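Local coordinates for U6 snRNA-associated Sm-like protein LSm8 (Schizosaccharomyces pombe, PDB 6PPN) that forms part of the nuclear LSM2-LSM8 complex, which binds U6 snRNA ending in a cyclic 2',3' phosphate and takes part in spliceosome assembly, at residues 30-35 and 63-68; 5-10 and 26-31. One frame throughout, in Å; residues are numbered along the deposited sequence.

Interaction 1 of 2, residues 30-35 and 63-68. With nucleotides of chain A.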
loop_
_atom_site.group_PDB
_atom_site.type_symbol
_atom_site.label_atom_id
_atom_site.label_comp_id
_atom_site.label_asym_id
_atom_site.label_seq_id
_atom_site.Cartn_x
_atom_site.Cartn_y
_atom_site.Cartn_z
ATOM N N HIS H 30 10.765 -4.566 -13.082
ATOM C CA HIS H 30 10.933 -5.243 -11.807
ATOM C C HIS H 30 9.999 -4.733 -10.716
ATOM O O HIS H 30 10.052 -5.265 -9.593
ATOM C CB HIS H 30 12.364 -5.077 -11.323
ATOM C CG HIS H 30 12.668 -3.665 -10.929
ATOM N ND1 HIS H 30 12.772 -2.645 -11.856
ATOM C CD2 HIS H 30 12.829 -3.091 -9.713
ATOM C CE1 HIS H 30 13.011 -1.507 -11.228
ATOM N NE2 HIS H 30 13.049 -1.750 -9.928
ATOM N N THR H 31 9.221 -3.675 -10.953
ATOM C CA THR H 31 8.183 -3.310 -9.990
ATOM C C THR H 31 6.814 -3.775 -10.431
ATOM O O THR H 31 5.834 -3.494 -9.736
ATOM C CB THR H 31 8.104 -1.805 -9.770
ATOM O OG1 THR H 31 7.675 -1.185 -10.988
ATOM C CG2 THR H 31 9.442 -1.250 -9.357
ATOM N N THR H 32 6.728 -4.501 -11.547
ATOM C CA THR H 32 5.474 -4.964 -12.134
ATOM C C THR H 32 4.691 -3.854 -12.817
ATOM O O THR H 32 3.522 -4.077 -13.148
ATOM C CB THR H 32 4.564 -5.655 -11.098
ATOM O OG1 THR H 32 5.367 -6.124 -10.012
ATOM C CG2 THR H 32 3.866 -6.887 -11.682
ATOM N N ASN H 33 5.289 -2.680 -13.080
ATOM C CA ASN H 33 4.694 -1.790 -14.075
ATOM C C ASN H 33 4.445 -2.616 -15.332
ATOM O O ASN H 33 5.207 -3.528 -15.636
ATOM C CB ASN H 33 5.621 -0.610 -14.413
ATOM C CG ASN H 33 5.878 0.326 -13.227
ATOM O OD1 ASN H 33 5.021 0.521 -12.361
ATOM N ND2 ASN H 33 7.097 0.891 -13.176
ATOM N N LEU H 34 3.349 -2.350 -16.030
ATOM C CA LEU H 34 3.019 -3.122 -17.225
ATOM C C LEU H 34 2.631 -2.169 -18.343
ATOM O O LEU H 34 2.088 -1.095 -18.085
ATOM C CB LEU H 34 1.847 -4.083 -17.002
ATOM C CG LEU H 34 1.880 -4.973 -15.773
ATOM C CD1 LEU H 34 0.544 -5.683 -15.665
ATOM C CD2 LEU H 34 3.001 -5.994 -15.866
ATOM N N ILE H 35 2.906 -2.573 -19.591
ATOM C CA ILE H 35 2.327 -1.945 -20.773
ATOM C C ILE H 35 1.371 -2.948 -21.402
ATOM O O ILE H 35 1.794 -4.030 -21.826
ATOM C CB ILE H 35 3.393 -1.550 -21.808
ATOM C CG1 ILE H 35 4.449 -0.621 -21.223
ATOM C CG2 ILE H 35 2.724 -0.885 -23.018
ATOM C CD1 ILE H 35 5.691 -0.507 -22.132
ATOM N N GLU H 63 2.412 -1.248 -8.312
ATOM C CA GLU H 63 1.758 -1.143 -7.026
ATOM C C GLU H 63 0.276 -1.444 -7.103
ATOM O O GLU H 63 -0.324 -1.814 -6.099
ATOM C CB GLU H 63 1.989 0.309 -6.571
ATOM C CG GLU H 63 1.342 0.789 -5.364
ATOM C CD GLU H 63 1.820 2.189 -5.069
ATOM O OE1 GLU H 63 2.212 2.882 -6.039
ATOM O OE2 GLU H 63 1.848 2.583 -3.882
ATOM N N ASN H 64 -0.341 -1.266 -8.263
ATOM C CA ASN H 64 -1.785 -1.397 -8.368
ATOM C C ASN H 64 -2.172 -2.717 -9.018
ATOM O O ASN H 64 -3.363 -3.013 -9.161
ATOM C CB ASN H 64 -2.335 -0.172 -9.124
ATOM C CG ASN H 64 -3.863 -0.187 -9.282
ATOM O OD1 ASN H 64 -4.361 -0.176 -10.408
ATOM N ND2 ASN H 64 -4.606 -0.193 -8.169
ATOM N N VAL H 65 -1.185 -3.545 -9.341
ATOM C CA VAL H 65 -1.397 -4.819 -10.023
ATOM C C VAL H 65 -1.482 -5.931 -8.991
ATOM O O VAL H 65 -0.557 -6.128 -8.192
ATOM C CB VAL H 65 -0.265 -5.103 -11.018
ATOM C CG1 VAL H 65 -0.393 -6.537 -11.556
ATOM C CG2 VAL H 65 -0.327 -4.101 -12.153
ATOM N N ALA H 66 -2.591 -6.663 -9.001
ATOM C CA ALA H 66 -2.728 -7.843 -8.154
ATOM C C ALA H 66 -2.362 -9.116 -8.893
ATOM O O ALA H 66 -1.571 -9.931 -8.400
ATOM C CB ALA H 66 -4.173 -7.955 -7.619
ATOM N N MET H 67 -2.928 -9.324 -10.067
ATOM C CA MET H 67 -2.702 -10.580 -10.773
ATOM C C MET H 67 -2.574 -10.279 -12.235
ATOM O O MET H 67 -3.248 -9.377 -12.726
ATOM C CB MET H 67 -3.873 -11.555 -10.639
ATOM C CG MET H 67 -4.008 -12.188 -9.291
ATOM S SD MET H 67 -5.574 -13.054 -9.337
ATOM C CE MET H 67 -6.658 -11.821 -8.611
ATOM N N VAL H 68 -1.773 -11.082 -12.935
ATOM C CA VAL H 68 -1.712 -11.076 -14.401
ATOM C C VAL H 68 -1.944 -12.508 -14.886
ATOM O O VAL H 68 -1.122 -13.392 -14.630
ATOM C CB VAL H 68 -0.368 -10.544 -14.926
ATOM C CG1 VAL H 68 -0.383 -10.509 -16.449
ATOM C CG2 VAL H 68 -0.057 -9.145 -14.349
ATOM P P U A 2 9.037 2.955 -3.545
ATOM O OP1 U A 2 9.353 2.534 -2.150
ATOM O OP2 U A 2 10.080 2.863 -4.599
ATOM O "O5'" U A 2 7.824 2.155 -4.168
ATOM C "C5'" U A 2 6.529 2.277 -3.606
ATOM C "C4'" U A 2 5.604 1.305 -4.269
ATOM O "O4'" U A 2 5.422 1.715 -5.652
ATOM C "C3'" U A 2 6.119 -0.133 -4.322
ATOM O "O3'" U A 2 4.990 -0.984 -4.405
ATOM C "C2'" U A 2 6.796 -0.169 -5.674
ATOM O "O2'" U A 2 6.972 -1.468 -6.191
ATOM C "C1'" U A 2 5.807 0.656 -6.497
ATOM N N1 U A 2 6.357 1.210 -7.735
ATOM C C2 U A 2 5.689 0.931 -8.912
ATOM O O2 U A 2 4.639 0.273 -8.962
ATOM N N3 U A 2 6.277 1.473 -10.029
ATOM C C4 U A 2 7.430 2.243 -10.085
ATOM O O4 U A 2 7.859 2.669 -11.166
ATOM C C5 U A 2 8.054 2.468 -8.823
ATOM C C6 U A 2 7.513 1.947 -7.720
ATOM P P U A 3 4.282 -1.527 -3.085
ATOM O OP1 U A 3 3.024 -2.241 -3.432
ATOM O OP2 U A 3 4.141 -0.426 -2.104
ATOM O "O5'" U A 3 5.393 -2.533 -2.570
ATOM C "C5'" U A 3 5.170 -3.398 -1.504
ATOM C "C4'" U A 3 6.055 -4.583 -1.673
ATOM O "O4'" U A 3 5.805 -5.176 -2.955
ATOM C "C3'" U A 3 7.561 -4.334 -1.655
ATOM O "O3'" U A 3 8.120 -4.607 -0.389
ATOM C "C2'" U A 3 8.128 -5.328 -2.675
ATOM O "O2'" U A 3 8.837 -6.335 -1.967
ATOM C "C1'" U A 3 6.875 -5.983 -3.263
ATOM N N1 U A 3 6.982 -6.258 -4.703
ATOM C C2 U A 3 6.317 -7.367 -5.114
ATOM O O2 U A 3 5.597 -7.984 -4.338
ATOM N N3 U A 3 6.482 -7.657 -6.451
ATOM C C4 U A 3 7.267 -6.975 -7.356
ATOM O O4 U A 3 7.355 -7.361 -8.533
ATOM C C5 U A 3 7.946 -5.854 -6.822
ATOM C C6 U A 3 7.773 -5.541 -5.546
#
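The uracil ring of U2 of chain A has the side chain of Thr-31 lying over one face, while its polar edge points into the amide of Asn-33 and the backbone of Glu-63. Thr-31 presents CB, OG1 and CG2 to the base together, with CB of Thr-31 3.7 Å from C2 of U2, and the other side of its CG2 covers the rim of one face of the His-30 ring. At the edge, Asn-33 OD1 accepts from N3 of U2 at 2.8 Å, and Asn-33 ND2 donates to O4 of U2 in a nearly straight bond (174°). The backbone N of Glu-63 reaches O2 of U2 at 2.8 Å, so the two segments grip one base between them. The amide has two further partners in the same chain: OD1 takes Gly-62 N and ND2 gives to Asp-29 OD2, which fixes its rotation; the hydroxyl of Thr-31 is likewise turned to Asp-29. Away from the base the segments meet through apolar groups, where Leu-34 CD1 touches Val-65 CG2 at 3.9 Å and meets Val-68 CG2 tip to tip at 3.8 Å. The carboxylate of Glu-63 is paired with Arg-61 and with a basic side chain of another protein chain. With N3 used as donor and both carbonyl oxygens as acceptors, the contact reads the hydrogen-bonding pattern of uracil, consistent with recognition of a uridine-rich RNA end.

Interaction 2 of 2, residues 5-10 and 26-31. With nucleotides of chain A.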
loop_
_atom_site.group_PDB
_atom_site.type_symbol
_atom_site.label_atom_id
_atom_site.label_comp_id
_atom_site.label_asym_id
_atom_site.label_seq_id
_atom_site.Cartn_x
_atom_site.Cartn_y
_atom_site.Cartn_z
ATOM N N ASP H 5 7.228 -14.880 -19.542
ATOM C CA ASP H 5 6.495 -15.972 -20.180
ATOM C C ASP H 5 5.248 -15.492 -20.901
ATOM O O ASP H 5 4.774 -16.179 -21.804
ATOM C CB ASP H 5 6.049 -17.005 -19.143
ATOM C CG ASP H 5 7.188 -17.708 -18.495
ATOM O OD1 ASP H 5 8.342 -17.540 -18.957
ATOM O OD2 ASP H 5 6.919 -18.484 -17.546
ATOM N N PHE H 6 4.694 -14.343 -20.511
ATOM C CA PHE H 6 3.454 -13.822 -21.081
ATOM C C PHE H 6 3.669 -12.763 -22.162
ATOM O O PHE H 6 2.681 -12.250 -22.703
ATOM C CB PHE H 6 2.578 -13.209 -19.985
ATOM C CG PHE H 6 2.143 -14.172 -18.921
ATOM C CD1 PHE H 6 2.215 -15.532 -19.114
ATOM C CD2 PHE H 6 1.636 -13.693 -17.715
ATOM C CE1 PHE H 6 1.799 -16.407 -18.127
ATOM C CE2 PHE H 6 1.207 -14.560 -16.722
ATOM C CZ PHE H 6 1.300 -15.937 -16.929
ATOM N N MET H 7 4.916 -12.405 -22.476
ATOM C CA MET H 7 5.177 -11.297 -23.394
ATOM C C MET H 7 4.518 -11.502 -24.761
ATOM O O MET H 7 4.510 -12.610 -25.313
ATOM C CB MET H 7 6.680 -11.119 -23.581
ATOM C CG MET H 7 7.348 -10.345 -22.472
ATOM S SD MET H 7 6.732 -8.664 -22.462
ATOM C CE MET H 7 7.274 -8.177 -24.096
ATOM N N GLU H 8 3.974 -10.410 -25.311
ATOM C CA GLU H 8 3.373 -10.370 -26.641
ATOM C C GLU H 8 2.141 -11.255 -26.750
ATOM O O GLU H 8 1.768 -11.667 -27.853
ATOM C CB GLU H 8 4.371 -10.756 -27.746
ATOM C CG GLU H 8 5.688 -10.022 -27.706
ATOM C CD GLU H 8 5.548 -8.511 -27.857
ATOM O OE1 GLU H 8 4.552 -8.034 -28.461
ATOM O OE2 GLU H 8 6.438 -7.797 -27.333
ATOM N N GLN H 9 1.517 -11.601 -25.631
ATOM C CA GLN H 9 0.305 -12.402 -25.665
ATOM C C GLN H 9 -0.814 -11.673 -24.935
ATOM O O GLN H 9 -0.570 -10.743 -24.156
ATOM C CB GLN H 9 0.537 -13.782 -25.041
ATOM C CG GLN H 9 1.653 -14.559 -25.721
ATOM C CD GLN H 9 2.248 -15.609 -24.806
ATOM O OE1 GLN H 9 1.696 -16.707 -24.650
ATOM N NE2 GLN H 9 3.358 -15.255 -24.149
ATOM N N ARG H 10 -2.052 -12.102 -25.214
ATOM C CA ARG H 10 -3.219 -11.557 -24.529
ATOM C C ARG H 10 -3.174 -11.952 -23.067
ATOM O O ARG H 10 -2.898 -13.102 -22.725
ATOM C CB ARG H 10 -4.521 -12.043 -25.146
ATOM C CG ARG H 10 -4.731 -11.568 -26.567
ATOM C CD ARG H 10 -4.676 -10.033 -26.712
ATOM N NE ARG H 10 -5.864 -9.329 -26.219
ATOM C CZ ARG H 10 -6.100 -8.023 -26.407
ATOM N NH1 ARG H 10 -5.240 -7.271 -27.084
ATOM N NH2 ARG H 10 -7.204 -7.460 -25.922
ATOM N N LYS H 26 3.068 -5.797 -23.653
ATOM C CA LYS H 26 4.180 -5.284 -24.432
ATOM C C LYS H 26 5.416 -5.053 -23.581
ATOM O O LYS H 26 6.511 -4.913 -24.127
ATOM C CB LYS H 26 3.778 -3.979 -25.139
ATOM C CG LYS H 26 2.468 -4.093 -25.906
ATOM C CD LYS H 26 2.516 -5.061 -27.093
ATOM C CE LYS H 26 3.401 -4.603 -28.213
ATOM N NZ LYS H 26 3.469 -5.636 -29.324
ATOM N N GLY H 27 5.291 -5.043 -22.264
ATOM C CA GLY H 27 6.518 -4.938 -21.503
ATOM C C GLY H 27 6.216 -4.814 -20.034
ATOM O O GLY H 27 5.081 -4.519 -19.682
ATOM N N PHE H 28 7.213 -5.043 -19.176
ATOM C CA PHE H 28 7.053 -4.930 -17.743
ATOM C C PHE H 28 8.410 -4.586 -17.147
ATOM O O PHE H 28 9.443 -4.666 -17.816
ATOM C CB PHE H 28 6.533 -6.241 -17.159
ATOM C CG PHE H 28 7.470 -7.385 -17.352
ATOM C CD1 PHE H 28 7.477 -8.089 -18.542
ATOM C CD2 PHE H 28 8.355 -7.749 -16.354
ATOM C CE1 PHE H 28 8.351 -9.146 -18.734
ATOM C CE2 PHE H 28 9.232 -8.789 -16.530
ATOM C CZ PHE H 28 9.236 -9.506 -17.732
ATOM N N ASP H 29 8.428 -4.258 -15.860
ATOM C CA ASP H 29 9.728 -4.103 -15.217
ATOM C C ASP H 29 9.666 -4.704 -13.811
ATOM O O ASP H 29 8.650 -5.265 -13.385
ATOM C CB ASP H 29 10.147 -2.624 -15.206
ATOM C CG ASP H 29 9.146 -1.752 -14.474
ATOM O OD1 ASP H 29 8.554 -2.252 -13.512
ATOM O OD2 ASP H 29 8.925 -0.576 -14.842
ATOM N N HIS H 30 10.765 -4.566 -13.082
ATOM C CA HIS H 30 10.933 -5.243 -11.807
ATOM C C HIS H 30 9.999 -4.733 -10.716
ATOM O O HIS H 30 10.052 -5.265 -9.593
ATOM C CB HIS H 30 12.364 -5.077 -11.323
ATOM C CG HIS H 30 12.668 -3.665 -10.929
ATOM N ND1 HIS H 30 12.772 -2.645 -11.856
ATOM C CD2 HIS H 30 12.829 -3.091 -9.713
ATOM C CE1 HIS H 30 13.011 -1.507 -11.228
ATOM N NE2 HIS H 30 13.049 -1.750 -9.928
ATOM N N THR H 31 9.221 -3.675 -10.953
ATOM C CA THR H 31 8.183 -3.310 -9.990
ATOM C C THR H 31 6.814 -3.775 -10.431
ATOM O O THR H 31 5.834 -3.494 -9.736
ATOM C CB THR H 31 8.104 -1.805 -9.770
ATOM O OG1 THR H 31 7.675 -1.185 -10.988
ATOM C CG2 THR H 31 9.442 -1.250 -9.357
ATOM P P U A 2 9.037 2.955 -3.545
ATOM O OP1 U A 2 9.353 2.534 -2.150
ATOM O OP2 U A 2 10.080 2.863 -4.599
ATOM O "O5'" U A 2 7.824 2.155 -4.168
ATOM C "C5'" U A 2 6.529 2.277 -3.606
ATOM C "C4'" U A 2 5.604 1.305 -4.269
ATOM O "O4'" U A 2 5.422 1.715 -5.652
ATOM C "C3'" U A 2 6.119 -0.133 -4.322
ATOM O "O3'" U A 2 4.990 -0.984 -4.405
ATOM C "C2'" U A 2 6.796 -0.169 -5.674
ATOM O "O2'" U A 2 6.972 -1.468 -6.191
ATOM C "C1'" U A 2 5.807 0.656 -6.497
ATOM N N1 U A 2 6.357 1.210 -7.735
ATOM C C2 U A 2 5.689 0.931 -8.912
ATOM O O2 U A 2 4.639 0.273 -8.962
ATOM N N3 U A 2 6.277 1.473 -10.029
ATOM C C4 U A 2 7.430 2.243 -10.085
ATOM O O4 U A 2 7.859 2.669 -11.166
ATOM C C5 U A 2 8.054 2.468 -8.823
ATOM C C6 U A 2 7.513 1.947 -7.720
ATOM P P U A 3 4.282 -1.527 -3.085
ATOM O OP1 U A 3 3.024 -2.241 -3.432
ATOM O OP2 U A 3 4.141 -0.426 -2.104
ATOM O "O5'" U A 3 5.393 -2.533 -2.570
ATOM C "C5'" U A 3 5.170 -3.398 -1.504
ATOM C "C4'" U A 3 6.055 -4.583 -1.673
ATOM O "O4'" U A 3 5.805 -5.176 -2.955
ATOM C "C3'" U A 3 7.561 -4.334 -1.655
ATOM O "O3'" U A 3 8.120 -4.607 -0.389
ATOM C "C2'" U A 3 8.128 -5.328 -2.675
ATOM O "O2'" U A 3 8.837 -6.335 -1.967
ATOM C "C1'" U A 3 6.875 -5.983 -3.263
ATOM N N1 U A 3 6.982 -6.258 -4.703
ATOM C C2 U A 3 6.317 -7.367 -5.114
ATOM O O2 U A 3 5.597 -7.984 -4.338
ATOM N N3 U A 3 6.482 -7.657 -6.451
ATOM C C4 U A 3 7.267 -6.975 -7.356
ATOM O O4 U A 3 7.355 -7.361 -8.533
ATOM C C5 U A 3 7.946 -5.854 -6.822
ATOM C C6 U A 3 7.773 -5.541 -5.546
#
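A type II beta turn from Phe-6 to Gln-9, leading into strand 10-15 of the Sm fold, rests here against the end of strand 20-28. Its backbone bond runs from Gln-9 N to Phe-6 O, and Glu-8 occupies the third position with the positive phi (64°) expected there. Gln-9 braces the loop from within: its NE2 donates to Asp-5 O at 2.9 Å along a carbonyl lone pair, and to Met-7 O from above the carbonyl plane. From the turn, Met-7 folds over the strand, bent at both chi2 and chi3, so that its tip lies along the backbone. CE of Met-7 approaches Lys-26 O at 3.4 Å, SD of Met-7 sits 3.9 Å from Gly-27 CA, and the same sulfur meets the Phe-28 ring at its edge, 4.0 Å from CD1 and close to the ring plane, a Met-aromatic contact. Gly-27, nearly fully extended (phi 175°), has no side chain to press on the carbonyl O of Lys-26. Phe-28 also packs on Leu-3, Ala-4 and Leu-34. At the more exposed flank Glu-8 and Lys-26 cross at about a right angle, both bent in mid-chain, and NZ of Lys-26 reaches the syn lone pair of Glu-8 OE1 at 2.8 Å in a salt bridge. Past the strand, Asp-29 opens an Asx turn: its OD1 accepts Thr-31 N at 3.0 Å and Thr-31 OG1 at 2.9 Å, both from above the carboxylate plane. The two bonds to Asp-29 fix the rotation of the Thr-31 hydroxyl. An N-terminal segment laid against the long second strand, whose C-terminal end, the one contacted here, runs on into the RNA-binding loop, is characteristic of the Sm fold.

Overall arrangement
Along the chain the segments run 5-10, 26-31, 30-35 and 63-68; segment 26-31 of interaction 2 overlaps segment 30-35 of interaction 1, sharing His-30 and Thr-31. Their centres lie 9 Å apart, on the same side of the centre of the chain. Strands 20-28 and 34-36 are antiparallel neighbours in the curled Sm sheet, joined where Ile-35 O lies 2.8 Å from Lys-26 N and Ile-35 N 2.9 Å from Gly-27 O, both probable hydrogen bonds. Phe-6 packs on Val-68, so segment 5-10 also touches segment 63-68. The loop that holds the uridine base is thus anchored in a sheet that, at Met-67 and Val-68, continues into a neighbouring protein chain of the ring.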